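Local coordinates for protein 4-oxalocrotonate tautomerase (Staphylococcus aureus, PDB 2X4K) that belongs to the tautomerase family of small beta-alpha-beta proteins, assembles as a hexamer and binds zinc ions, at residues 2-6 against 40-44. Sequence-based numbering, arbitrary orientation.
Sequences MMPIV and AIHVV. With ZN (zinc ion), chain E.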
ATOM      1  N   MET A   2      14.139  11.396   7.050  1.00 18.32           N
ATOM      2  CA  MET A   2      13.159  11.193   5.962  0.50 17.27           C
ATOM      3  C   MET A   2      12.635   9.781   5.668  1.00 16.63           C
ATOM      4  O   MET A   2      11.526   9.638   5.163  1.00 17.12           O
ATOM      5  CB  MET A   2      13.697  11.779   4.653  0.50 17.20           C
ATOM      6  CG  MET A   2      13.574  13.279   4.570  0.50 17.14           C
ATOM      7  SD  MET A   2      13.770  13.877   2.888  0.50 16.24           S
ATOM      8  CE  MET A   2      14.748  15.344   3.206  0.50 16.98           C
ATOM      9  N   MET A   3      13.424   8.756   5.947  1.00 16.22           N
ATOM     10  CA  MET A   3      13.095   7.334   5.666  1.00 12.94           C
ATOM     11  C   MET A   3      12.154   6.998   4.479  1.00 11.12           C
ATOM     12  O   MET A   3      11.080   6.416   4.667  1.00 11.20           O
ATOM     13  CB  MET A   3      12.569   6.665   6.945  1.00 12.72           C
ATOM     14  CG  MET A   3      12.801   5.162   6.959  1.00 13.95           C
ATOM     15  SD  MET A   3      12.122   4.348   8.412  1.00 17.36           S
ATOM     16  CE  MET A   3      10.371   4.399   8.045  1.00 18.40           C
ATOM     17  N   PRO A   4      12.563   7.327   3.246  1.00  9.89           N
ATOM     18  CA  PRO A   4      11.665   7.050   2.136  1.00  9.59           C
ATOM     19  C   PRO A   4      11.432   5.552   1.895  1.00  9.46           C
ATOM     20  O   PRO A   4      12.366   4.746   1.951  1.00  9.75           O
ATOM     21  CB  PRO A   4      12.370   7.695   0.941  1.00  9.84           C
ATOM     22  CG  PRO A   4      13.241   8.748   1.539  1.00 10.09           C
ATOM     23  CD  PRO A   4      13.726   8.116   2.807  1.00  9.57           C
ATOM     24  N   ILE A   5      10.177   5.199   1.658  1.00  8.98           N
ATOM     25  CA  ILE A   5       9.789   3.846   1.314  1.00 10.09           C
ATOM     26  C   ILE A   5       9.060   3.916  -0.008  1.00  9.17           C
ATOM     27  O   ILE A   5       8.009   4.544  -0.110  1.00  8.94           O
ATOM     28  CB  ILE A   5       8.880   3.253   2.377  1.00 11.17           C
ATOM     29  CG1 ILE A   5       9.637   3.201   3.698  1.00 14.06           C
ATOM     30  CG2 ILE A   5       8.401   1.867   1.967  1.00 12.99           C
ATOM     31  CD1 ILE A   5       8.850   2.618   4.814  1.00 16.79           C
ATOM     32  N   VAL A   6       9.641   3.280  -1.016  1.00  9.04           N
ATOM     33  CA  VAL A   6       9.128   3.311  -2.360  1.00  8.97           C
ATOM     34  C   VAL A   6       8.572   1.945  -2.703  1.00  8.25           C
ATOM     35  O   VAL A   6       9.217   0.924  -2.455  1.00 10.46           O
ATOM     36  CB  VAL A   6      10.247   3.660  -3.346  1.00  9.83           C
ATOM     37  CG1 VAL A   6       9.691   3.803  -4.750  1.00 11.50           C
ATOM     38  CG2 VAL A   6      10.952   4.934  -2.926  1.00 11.35           C
ATOM     39  N   ALA A  40      18.707   5.425   4.059  1.00 11.56           N
ATOM     40  CA  ALA A  40      17.342   5.443   4.565  1.00 11.34           C
ATOM     41  C   ALA A  40      16.307   5.234   3.461  1.00 10.27           C
ATOM     42  O   ALA A  40      15.106   5.304   3.737  1.00 10.00           O
ATOM     43  CB  ALA A  40      17.081   6.769   5.260  1.00 12.58           C
ATOM     44  N   ILE A  41      16.755   4.974   2.227  1.00  8.94           N
ATOM     45  CA  ILE A  41      15.839   4.855   1.090  1.00  8.54           C
ATOM     46  C   ILE A  41      15.636   3.378   0.772  1.00  8.24           C
ATOM     47  O   ILE A  41      16.593   2.661   0.487  1.00  8.87           O
ATOM     48  CB  ILE A  41      16.366   5.583  -0.161  1.00  8.32           C
ATOM     49  CG1 ILE A  41      16.556   7.074   0.134  1.00  8.80           C
ATOM     50  CG2 ILE A  41      15.394   5.389  -1.332  1.00  8.98           C
ATOM     51  CD1 ILE A  41      17.300   7.834  -0.961  1.00  8.99           C
ATOM     52  N   HIS A  42      14.377   2.953   0.805  1.00  8.27           N
ATOM     53  CA  HIS A  42      13.988   1.560   0.642  1.00  8.65           C
ATOM     54  C   HIS A  42      13.106   1.422  -0.582  1.00  8.64           C
ATOM     55  O   HIS A  42      12.236   2.261  -0.805  1.00  9.17           O
ATOM     56  CB  HIS A  42      13.211   1.111   1.873  1.00  9.62           C
ATOM     57  CG  HIS A  42      13.918   1.409   3.150  1.00 10.32           C
ATOM     58  ND1 HIS A  42      13.944   2.667   3.708  1.00 10.51           N
ATOM     59  CD2 HIS A  42      14.648   0.619   3.968  1.00 10.59           C
ATOM     60  CE1 HIS A  42      14.645   2.635   4.827  1.00 10.71           C
ATOM     61  NE2 HIS A  42      15.089   1.406   5.005  1.00 11.09           N
ATOM     62  N   VAL A  43      13.308   0.360  -1.357  1.00  8.50           N
ATOM     63  CA  VAL A  43      12.512   0.119  -2.549  1.00  8.72           C
ATOM     64  C   VAL A  43      11.990  -1.308  -2.544  1.00  8.66           C
ATOM     65  O   VAL A  43      12.744  -2.251  -2.309  1.00  9.87           O
ATOM     66  CB  VAL A  43      13.312   0.375  -3.840  1.00  9.45           C
ATOM     67  CG1 VAL A  43      12.448   0.118  -5.081  1.00 11.06           C
ATOM     68  CG2 VAL A  43      13.868   1.783  -3.848  1.00 10.67           C
ATOM     69  N   VAL A  44      10.698  -1.453  -2.807  1.00  7.84           N
ATOM     70  CA  VAL A  44      10.061  -2.742  -2.991  1.00  8.56           C
ATOM     71  C   VAL A  44       9.394  -2.763  -4.355  1.00  8.20           C
ATOM     72  O   VAL A  44       8.719  -1.806  -4.724  1.00  9.01           O
ATOM     73  CB  VAL A  44       9.001  -2.998  -1.907  1.00  9.23           C
ATOM     74  CG1 VAL A  44       8.224  -4.284  -2.189  1.00 11.60           C
ATOM     75  CG2 VAL A  44       9.654  -3.028  -0.522  1.00 10.85           C
TER
HETATM   76 ZN    ZN E1064      15.942   0.681   6.696  1.00 14.38          ZN
HETATM   77  O   HOH W   1      17.003  -1.376   6.129  1.00 10.15           O
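The parallel strand pair of a beta-alpha-beta unit begins where I5 and V6 come alongside H42 and V43. P4 O takes two N-H groups of H42: the backbone N at 2.9 Å and, from the opposite face of the carbonyl plane, the ring ND1 at 3.1 Å. That second bond is nearly straight, 160° at the hydrogen, and lies in the imidazole plane. With CG of H42 turned beside its own backbone N (chi1 -51°), ND1 comes round to the same oxygen. Held at ND1 by this bond and at NE2 by the zinc ion, 2.0 Å away, the imidazole is probably limited in its rotation; the ion is also bound by water 1, D62 of one neighbouring subunit and H42 of another. M3 CG approaches CE1 of the H42 ring obliquely at 3.8 Å. Further along, V6 bonds to the two residues flanking its partner V43, its N to H42 O and its O to V44 N, each 2.8 Å long, the pattern of parallel strands. Helix 16-34 is the crossover between strands 5-11 and 42-48 and covers the face carrying V6 and V43, where V26 touches V6 and T27 touches V43. On that face V6 CB meets V43 CG2 at 4.1 Å. Before the strands pair, the P4 ring sits against the chain at A40 and I41, its CD 3.3 Å from A40 O and its CG 4.0 Å from I41 CG1. Antiparallel strands of two other subunits, one pairing with I5 and V6 and the other with H42 to V44, carry the sheet across the interfaces.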